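Local atomic coordinates of Aar187cp (Eremothecium gossypii, PDB entry 3ZIL), a protein that probably regulates cohesion establishment by acting on cohesin in chromosome segregation, this chain being its C-terminal, all-helical Wap1 part. Residues A256-V259 with Q260-N264; E299-T302 with N303-A306; K274-L277 with L278-Q281. All coordinates share one frame; numbering follows the deposited sequence.

Contact 1: residues A256-V259 with Q260-N264; sequences AMSV and QLHQN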
ATOM      1  N   ALA A 256      -1.687   0.254  21.338  1.00 20.58           N
ATOM      2  CA  ALA A 256      -0.958   0.368  22.623  1.00 22.87           C
ATOM      3  C   ALA A 256      -0.627  -1.071  23.217  1.00 25.23           C
ATOM      4  O   ALA A 256       0.383  -1.264  23.899  1.00 23.25           O
ATOM      5  CB  ALA A 256      -1.688   1.270  23.599  1.00 20.83           C
ATOM      6  N   MET A 257      -1.384  -2.093  22.849  1.00 26.43           N
ATOM      7  CA  MET A 257      -1.126  -3.380  23.453  1.00 35.07           C
ATOM      8  C   MET A 257       0.004  -4.048  22.712  1.00 32.82           C
ATOM      9  O   MET A 257       0.950  -4.546  23.318  1.00 31.07           O
ATOM     10  CB  MET A 257      -2.370  -4.254  23.460  1.00 39.72           C
ATOM     11  CG  MET A 257      -3.220  -3.954  24.699  1.00 50.48           C
ATOM     12  SD  MET A 257      -4.921  -4.361  24.326  1.00 73.38           S
ATOM     13  CE  MET A 257      -5.590  -4.652  25.975  1.00 74.54           C
ATOM     14  N   SER A 258      -0.091  -3.995  21.396  1.00 28.69           N
ATOM     15  CA  SER A 258       1.044  -4.312  20.572  1.00 31.98           C
ATOM     16  C   SER A 258       2.408  -3.649  20.981  1.00 31.40           C
ATOM     17  O   SER A 258       3.467  -4.330  21.149  1.00 35.07           O
ATOM     18  CB  SER A 258       0.715  -4.049  19.141  1.00 29.51           C
ATOM     19  OG  SER A 258       1.877  -4.369  18.455  1.00 27.22           O
ATOM     20  N   VAL A 259       2.406  -2.351  21.201  1.00 26.27           N
ATOM     21  CA  VAL A 259       3.652  -1.725  21.658  1.00 29.54           C
ATOM     22  C   VAL A 259       4.075  -2.325  23.004  1.00 33.55           C
ATOM     23  O   VAL A 259       5.254  -2.694  23.193  1.00 31.97           O
ATOM     24  CB  VAL A 259       3.505  -0.200  21.703  1.00 31.96           C
ATOM     25  CG1 VAL A 259       4.659   0.467  22.474  1.00 32.17           C
ATOM     26  CG2 VAL A 259       3.370   0.342  20.280  1.00 28.47           C
ATOM     27  N   GLN A 260       3.103  -2.475  23.918  1.00 33.78           N
ATOM     28  CA  GLN A 260       3.359  -3.078  25.236  1.00 36.01           C
ATOM     29  C   GLN A 260       3.881  -4.508  25.127  1.00 32.70           C
ATOM     30  O   GLN A 260       4.696  -4.899  25.938  1.00 30.61           O
ATOM     31  CB  GLN A 260       2.152  -3.068  26.169  1.00 35.62           C
ATOM     32  CG  GLN A 260       1.917  -1.786  26.952  1.00 42.82           C
ATOM     33  CD  GLN A 260       0.491  -1.733  27.486  1.00 50.99           C
ATOM     34  OE1 GLN A 260      -0.417  -1.161  26.843  1.00 51.30           O
ATOM     35  NE2 GLN A 260       0.263  -2.378  28.643  1.00 50.78           N
ATOM     36  N   LEU A 261       3.417  -5.262  24.131  1.00 36.64           N
ATOM     37  CA  LEU A 261       3.843  -6.612  23.922  1.00 35.85           C
ATOM     38  C   LEU A 261       5.350  -6.608  23.623  1.00 37.35           C
ATOM     39  O   LEU A 261       6.020  -7.539  23.968  1.00 34.81           O
ATOM     40  CB  LEU A 261       3.074  -7.242  22.732  1.00 33.79           C
ATOM     41  CG  LEU A 261       3.243  -8.742  22.520  1.00 37.39           C
ATOM     42  CD1 LEU A 261       3.119  -9.420  23.861  1.00 37.31           C
ATOM     43  CD2 LEU A 261       2.212  -9.376  21.574  1.00 38.20           C
ATOM     44  N   HIS A 262       5.871  -5.566  22.969  1.00 33.13           N
ATOM     45  CA  HIS A 262       7.241  -5.611  22.458  1.00 34.64           C
ATOM     46  C   HIS A 262       8.025  -4.585  23.148  1.00 33.73           C
ATOM     47  O   HIS A 262       8.942  -4.038  22.588  1.00 30.20           O
ATOM     48  CB  HIS A 262       7.291  -5.335  20.968  1.00 34.29           C
ATOM     49  CG  HIS A 262       6.574  -6.362  20.150  1.00 37.46           C
ATOM     50  ND1 HIS A 262       7.138  -7.550  19.824  1.00 41.01           N
ATOM     51  CD2 HIS A 262       5.295  -6.358  19.584  1.00 36.89           C
ATOM     52  CE1 HIS A 262       6.256  -8.281  19.092  1.00 40.73           C
ATOM     53  NE2 HIS A 262       5.138  -7.542  18.923  1.00 35.96           N
ATOM     54  N   GLN A 263       7.634  -4.283  24.378  1.00 33.93           N
ATOM     55  CA  GLN A 263       8.257  -3.168  25.088  1.00 40.78           C
ATOM     56  C   GLN A 263       9.773  -3.364  25.347  1.00 39.74           C
ATOM     57  O   GLN A 263      10.537  -2.401  25.350  1.00 43.57           O
ATOM     58  CB  GLN A 263       7.470  -2.821  26.349  1.00 40.25           C
ATOM     59  CG  GLN A 263       7.617  -3.816  27.462  1.00 45.72           C
ATOM     60  CD  GLN A 263       6.753  -3.457  28.641  1.00 48.51           C
ATOM     61  OE1 GLN A 263       5.549  -3.234  28.513  1.00 59.29           O
ATOM     62  NE2 GLN A 263       7.366  -3.384  29.797  1.00 50.63           N
ATOM     63  N   ASN A 264      10.188  -4.622  25.493  1.00 42.88           N
ATOM     64  CA  ASN A 264      11.601  -5.020  25.572  1.00 43.14           C
ATOM     65  C   ASN A 264      12.465  -4.480  24.433  1.00 42.59           C
ATOM     66  O   ASN A 264      13.677  -4.237  24.617  1.00 38.91           O
ATOM     67  CB  ASN A 264      11.682  -6.547  25.666  1.00 50.53           C
ATOM     68  CG  ASN A 264      10.885  -7.082  26.856  1.00 57.67           C
ATOM     69  OD1 ASN A 264       9.767  -7.602  26.708  1.00 64.88           O
ATOM     70  ND2 ASN A 264      11.430  -6.893  28.049  1.00 48.92           N
TER

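Contact 2: residues E299-T302 with N303-A306; sequences EELT and NFGA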
ATOM      1  N   GLU A 299      -7.595   4.522  28.032  1.00 42.23           N
ATOM      2  CA  GLU A 299      -6.918   3.891  29.191  1.00 41.86           C
ATOM      3  C   GLU A 299      -5.692   3.003  28.901  1.00 39.13           C
ATOM      4  O   GLU A 299      -4.711   3.119  29.618  1.00 36.91           O
ATOM      5  CB  GLU A 299      -7.922   3.150  30.097  1.00 51.90           C
ATOM      6  CG  GLU A 299      -7.679   1.652  30.204  1.00 60.80           C
ATOM      7  CD  GLU A 299      -8.716   0.935  31.046  1.00 75.97           C
ATOM      8  OE1 GLU A 299      -9.345   1.570  31.928  1.00 77.97           O
ATOM      9  OE2 GLU A 299      -8.896  -0.280  30.820  1.00 88.22           O
ATOM     10  N   GLU A 300      -5.707   2.130  27.893  1.00 35.83           N
ATOM     11  CA  GLU A 300      -4.498   1.267  27.667  1.00 38.69           C
ATOM     12  C   GLU A 300      -3.259   2.057  27.251  1.00 36.83           C
ATOM     13  O   GLU A 300      -2.161   1.555  27.399  1.00 32.12           O
ATOM     14  CB  GLU A 300      -4.686   0.108  26.620  1.00 41.23           C
ATOM     15  CG  GLU A 300      -5.416  -1.127  27.127  1.00 45.89           C
ATOM     16  CD  GLU A 300      -6.916  -1.031  26.862  1.00 51.77           C
ATOM     17  OE1 GLU A 300      -7.511   0.086  26.938  1.00 50.78           O
ATOM     18  OE2 GLU A 300      -7.504  -2.084  26.533  1.00 59.41           O
ATOM     19  N   LEU A 301      -3.436   3.252  26.686  1.00 33.62           N
ATOM     20  CA  LEU A 301      -2.279   4.011  26.259  1.00 37.18           C
ATOM     21  C   LEU A 301      -1.582   4.551  27.523  1.00 39.64           C
ATOM     22  O   LEU A 301      -0.349   4.721  27.552  1.00 35.86           O
ATOM     23  CB  LEU A 301      -2.665   5.120  25.251  1.00 34.80           C
ATOM     24  CG  LEU A 301      -1.553   5.910  24.570  1.00 32.74           C
ATOM     25  CD1 LEU A 301      -0.563   5.019  23.850  1.00 30.97           C
ATOM     26  CD2 LEU A 301      -2.179   6.933  23.623  1.00 33.58           C
ATOM     27  N   THR A 302      -2.372   4.770  28.575  1.00 40.80           N
ATOM     28  CA  THR A 302      -1.804   5.244  29.829  1.00 41.06           C
ATOM     29  C   THR A 302      -0.996   4.139  30.535  1.00 43.02           C
ATOM     30  O   THR A 302      -0.205   4.432  31.425  1.00 51.84           O
ATOM     31  CB  THR A 302      -2.846   5.797  30.788  1.00 39.50           C
ATOM     32  OG1 THR A 302      -3.533   4.695  31.385  1.00 47.73           O
ATOM     33  CG2 THR A 302      -3.848   6.726  30.089  1.00 45.98           C
ATOM     34  N   ASN A 303      -1.164   2.884  30.132  1.00 35.49           N
ATOM     35  CA  ASN A 303      -0.280   1.832  30.634  1.00 35.53           C
ATOM     36  C   ASN A 303       1.086   1.930  30.045  1.00 34.49           C
ATOM     37  O   ASN A 303       1.949   1.104  30.366  1.00 34.50           O
ATOM     38  CB  ASN A 303      -0.781   0.481  30.256  1.00 36.90           C
ATOM     39  CG  ASN A 303      -2.041   0.137  30.958  1.00 42.32           C
ATOM     40  OD1 ASN A 303      -2.338   0.680  32.018  1.00 48.68           O
ATOM     41  ND2 ASN A 303      -2.814  -0.736  30.357  1.00 43.88           N
ATOM     42  N   PHE A 304       1.281   2.884  29.137  1.00 29.56           N
ATOM     43  CA  PHE A 304       2.646   3.250  28.716  1.00 28.28           C
ATOM     44  C   PHE A 304       3.351   3.870  29.969  1.00 33.35           C
ATOM     45  O   PHE A 304       4.605   3.958  30.007  1.00 29.51           O
ATOM     46  CB  PHE A 304       2.633   4.317  27.586  1.00 30.33           C
ATOM     47  CG  PHE A 304       2.488   3.785  26.148  1.00 28.63           C
ATOM     48  CD1 PHE A 304       1.998   2.528  25.869  1.00 25.76           C
ATOM     49  CD2 PHE A 304       2.819   4.641  25.057  1.00 30.40           C
ATOM     50  CE1 PHE A 304       1.861   2.102  24.537  1.00 30.98           C
ATOM     51  CE2 PHE A 304       2.714   4.212  23.730  1.00 33.11           C
ATOM     52  CZ  PHE A 304       2.221   2.941  23.467  1.00 30.08           C
ATOM     53  N   GLY A 305       2.554   4.289  30.971  1.00 31.90           N
ATOM     54  CA  GLY A 305       3.098   4.721  32.297  1.00 36.32           C
ATOM     55  C   GLY A 305       4.219   3.838  32.835  1.00 37.97           C
ATOM     56  O   GLY A 305       5.302   4.327  33.238  1.00 39.47           O
ATOM     57  N   ALA A 306       3.969   2.524  32.823  1.00 40.32           N
ATOM     58  CA  ALA A 306       4.910   1.510  33.329  1.00 43.33           C
ATOM     59  C   ALA A 306       6.258   1.657  32.677  1.00 39.34           C
ATOM     60  O   ALA A 306       7.293   1.790  33.333  1.00 44.30           O
ATOM     61  CB  ALA A 306       4.377   0.087  33.090  1.00 42.46           C
TER

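Contact 3: residues K274-L277 with L278-Q281; sequences KTNL and LILQ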
ATOM      1  N   LYS A 274      11.395  -5.843  14.414  1.00 36.47           N
ATOM      2  CA  LYS A 274      10.626  -5.363  15.521  1.00 36.58           C
ATOM      3  C   LYS A 274      10.734  -3.811  15.665  1.00 32.92           C
ATOM      4  O   LYS A 274       9.804  -3.174  16.122  1.00 35.21           O
ATOM      5  CB  LYS A 274      10.897  -6.120  16.808  1.00 41.01           C
ATOM      6  CG  LYS A 274      10.251  -7.509  16.932  1.00 41.28           C
ATOM      7  CD  LYS A 274      10.322  -7.940  18.404  1.00 45.08           C
ATOM      8  CE  LYS A 274      10.650  -9.407  18.629  1.00 41.67           C
ATOM      9  NZ  LYS A 274      10.264  -9.817  20.029  1.00 47.70           N
ATOM     10  N   THR A 275      11.836  -3.230  15.229  1.00 28.07           N
ATOM     11  CA  THR A 275      12.111  -1.836  15.456  1.00 30.55           C
ATOM     12  C   THR A 275      11.283  -0.974  14.511  1.00 31.06           C
ATOM     13  O   THR A 275      10.566  -0.114  14.957  1.00 26.53           O
ATOM     14  CB  THR A 275      13.604  -1.550  15.313  1.00 25.51           C
ATOM     15  OG1 THR A 275      14.267  -2.196  16.408  1.00 25.85           O
ATOM     16  CG2 THR A 275      13.872  -0.062  15.404  1.00 24.55           C
ATOM     17  N   ASN A 276      11.371  -1.268  13.217  1.00 30.23           N
ATOM     18  CA  ASN A 276      10.516  -0.648  12.245  1.00 32.87           C
ATOM     19  C   ASN A 276       9.035  -0.754  12.525  1.00 30.10           C
ATOM     20  O   ASN A 276       8.299   0.200  12.338  1.00 29.02           O
ATOM     21  CB  ASN A 276      10.839  -1.138  10.857  1.00 32.79           C
ATOM     22  CG  ASN A 276      12.150  -0.603  10.375  1.00 36.28           C
ATOM     23  OD1 ASN A 276      12.666   0.408  10.899  1.00 35.37           O
ATOM     24  ND2 ASN A 276      12.720  -1.269   9.377  1.00 34.66           N
ATOM     25  N   LEU A 277       8.607  -1.911  12.996  1.00 28.24           N
ATOM     26  CA  LEU A 277       7.257  -2.118  13.425  1.00 27.43           C
ATOM     27  C   LEU A 277       6.866  -1.202  14.595  1.00 25.88           C
ATOM     28  O   LEU A 277       5.758  -0.653  14.624  1.00 22.91           O
ATOM     29  CB  LEU A 277       7.110  -3.548  13.928  1.00 29.71           C
ATOM     30  CG  LEU A 277       5.745  -3.833  14.588  1.00 33.39           C
ATOM     31  CD1 LEU A 277       4.701  -3.963  13.457  1.00 34.38           C
ATOM     32  CD2 LEU A 277       5.676  -5.058  15.523  1.00 34.93           C
ATOM     33  N   LEU A 278       7.731  -1.108  15.607  1.00 20.19           N
ATOM     34  CA  LEU A 278       7.385  -0.262  16.694  1.00 20.74           C
ATOM     35  C   LEU A 278       7.380   1.169  16.212  1.00 18.13           C
ATOM     36  O   LEU A 278       6.521   1.955  16.642  1.00 16.37           O
ATOM     37  CB  LEU A 278       8.411  -0.370  17.834  1.00 24.05           C
ATOM     38  CG  LEU A 278       8.311  -1.579  18.725  1.00 28.09           C
ATOM     39  CD1 LEU A 278       9.558  -1.498  19.605  1.00 29.78           C
ATOM     40  CD2 LEU A 278       7.059  -1.547  19.611  1.00 29.00           C
ATOM     41  N   ILE A 279       8.363   1.539  15.365  1.00 16.83           N
ATOM     42  CA  ILE A 279       8.382   2.939  14.889  1.00 15.23           C
ATOM     43  C   ILE A 279       7.082   3.241  14.126  1.00 15.17           C
ATOM     44  O   ILE A 279       6.459   4.298  14.279  1.00 16.45           O
ATOM     45  CB  ILE A 279       9.608   3.215  13.981  1.00 15.45           C
ATOM     46  CG1 ILE A 279      10.939   3.278  14.832  1.00 17.36           C
ATOM     47  CG2 ILE A 279       9.382   4.520  13.176  1.00 13.53           C
ATOM     48  CD1 ILE A 279      12.234   3.242  13.983  1.00 16.35           C
ATOM     49  N   LEU A 280       6.664   2.332  13.241  1.00 14.99           N
ATOM     50  CA  LEU A 280       5.447   2.602  12.479  1.00 15.14           C
ATOM     51  C   LEU A 280       4.140   2.608  13.392  1.00 16.59           C
ATOM     52  O   LEU A 280       3.261   3.499  13.233  1.00 16.92           O
ATOM     53  CB  LEU A 280       5.294   1.565  11.304  1.00 16.61           C
ATOM     54  CG  LEU A 280       6.333   1.663  10.207  1.00 20.17           C
ATOM     55  CD1 LEU A 280       6.252   0.406   9.329  1.00 18.83           C
ATOM     56  CD2 LEU A 280       6.056   2.914   9.358  1.00 18.00           C
ATOM     57  N   GLN A 281       4.006   1.641  14.331  1.00 15.68           N
ATOM     58  CA  GLN A 281       2.902   1.736  15.269  1.00 18.11           C
ATOM     59  C   GLN A 281       2.918   3.023  16.116  1.00 17.20           C
ATOM     60  O   GLN A 281       1.869   3.627  16.345  1.00 15.22           O
ATOM     61  CB  GLN A 281       2.874   0.519  16.213  1.00 21.30           C
ATOM     62  CG  GLN A 281       2.824  -0.811  15.461  1.00 25.97           C
ATOM     63  CD  GLN A 281       2.705  -2.069  16.373  1.00 29.12           C
ATOM     64  OE1 GLN A 281       3.158  -2.092  17.503  1.00 26.85           O
ATOM     65  NE2 GLN A 281       2.060  -3.095  15.854  1.00 29.54           N
TER

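Contact 1: residues A256-V259 with Q260-N264
S258 and H262 meet at the last turn of helix 248-261: the carbonyl O of S258 sits at the edge of the imidazole, near its plane and 3.1 Å from H262 CD2. The ring is brought there by a first torsion that sets H262 CG beside its own backbone N (chi1 -63°), so the CD2 edge looks back along the helix. The hydroxyl of S258 passes the same edge more loosely, OG lying 4.1 Å from H262 CD2. From the neighbouring position L261 CG stands over one face of the imidazole, offset toward the rim.

The backbone behind these side chains changes its bonding as the helix runs out. Q260 N donates to A256 O at 3.0 Å, and L261 N to M257 O at 2.7 Å, both of the ordinary four-residue spacing. H262 N then shifts to the three-residue spacing. Its main acceptor is V259 O at 2.9 Å, while a weak second bond to S258 O is kept at 3.3 Å. Beside this turn, the CB of Q260 packs 3.4 Å from A256 O.

Further out, the S258 hydroxyl is engaged by Q281 of helix 272-289 in a hydrogen bond that probably favours this rotation of OG. K274 and L278 of the same helix touch H262, while A256 and V259 pack on F304 of helix 304-313. M257 lies on the outer side, against E300.

H262 is the first residue to leave helical backbone angles (phi/psi -116°/29°). Tightening from four-residue to three-residue bonds at that departure is typical of an alpha-helix C terminus, here one that leads into the short helix 264-267 of the Wap1 domain.

Contact 2: residues E299-T302 with N303-A306
N303, L301 and T302 carry this short turn, in which L301 reaches forward onto the ring of F304. L301 CD1 lies over one face of the phenyl group, 3.5 Å from its centroid and 17° off the ring normal, a CH-pi contact. With CG anti to the backbone N (chi1 -173°), the leucine swings one methyl toward the following turn, where the ring meets it. The same two residues are tied through the backbone by F304 N donating to L301 O at 2.9 Å.

N303 folds back over the turn before it. Its CB rests 3.3 Å from E300 O, which also takes a weak bond from N303 N. The amide runs beside the E300 side chain, pointing the same way, but the carboxylate and amide planes are turned 59° apart and the approach is loose.

T302 places OG1 between its backbone N and carbonyl carbon, close enough to donate to E299 O at 2.6 Å, in the carbonyl plane on a lone pair. Its own carbonyl O accepts from G305 N at 2.8 Å.

F304 is also stacked with F326 and packed by A256 and V259, so its ring is held on several sides. The chemistry is thus divided: three-residue backbone bonds and the threonine hydroxyl tie up polar groups of a tight turn, while L301 and F304 turn their apolar surfaces into the core.

Contact 3: residues K274-L277 with L278-Q281
L277 and Q281 cross obliquely, one turn apart on helix 272-289, with the leucine methyls beside the end of the amide: L277 CD1 comes 3.7 Å from Q281 NE2. Leucine CG stands anti to its backbone N (chi1 172°), which throws the isobutyl group forward along the helix toward the glutamine. Q281 in turn sets CG back beside its own N and 3.1 Å from L277 O, then continues as an extended chain. Its backbone N donates to that oxygen at 2.9 Å with an almost straight N-H (173°).

T275 and I279 meet at another angle round the helix, methyl against methyl, T275 CG2 lying 4.0 Å from I279 CD1. The threonine hydroxyl is turned off this pair and bonds to S271 O and to the hydroxyl of S269. L278 and L280 each lean CG back over the carbonyl one turn earlier; L280 CG lies 3.2 Å from N276 O.

The amide of Q281 spans two neighbours, OE1 to the hydroxyl of S258 and NE2 to the carbonyl of L222. With an alanine here, both would probably be left without this mate, and the L277 methyls would lose their cover on that side.

L277 and L280 pack on helix 225-235, whereas T275, L278 and I279 face helix 321-336. Regular four-residue bonds with apolar side chains on more than one face mark this as a helix packed between others in the all-helical Wap1 domain.

In the fold
Following the chain from the N terminus, contact 1 ends helix 248-261, contact 3 lies in helix 272-289, and contact 2 links helix 299-302 to helix 304-313. Each closes just a turn or two of local chain; the three run in series, with none nested or crossing. In space contact 1 lies against both others, its centre about 10 Å from each. V259 is shared between them: CG1 is 3.6 Å from F304 CZ of contact 2, and CG2 is 3.7 Å from Q281 OE1 of contact 3. Contacts 2 and 3 do not touch, their nearest atoms about 7 Å apart. Helix 248-261 thereby joins helix 272-289 to helices 299-302 and 304-313 within the C-terminal half of the Wap1 domain.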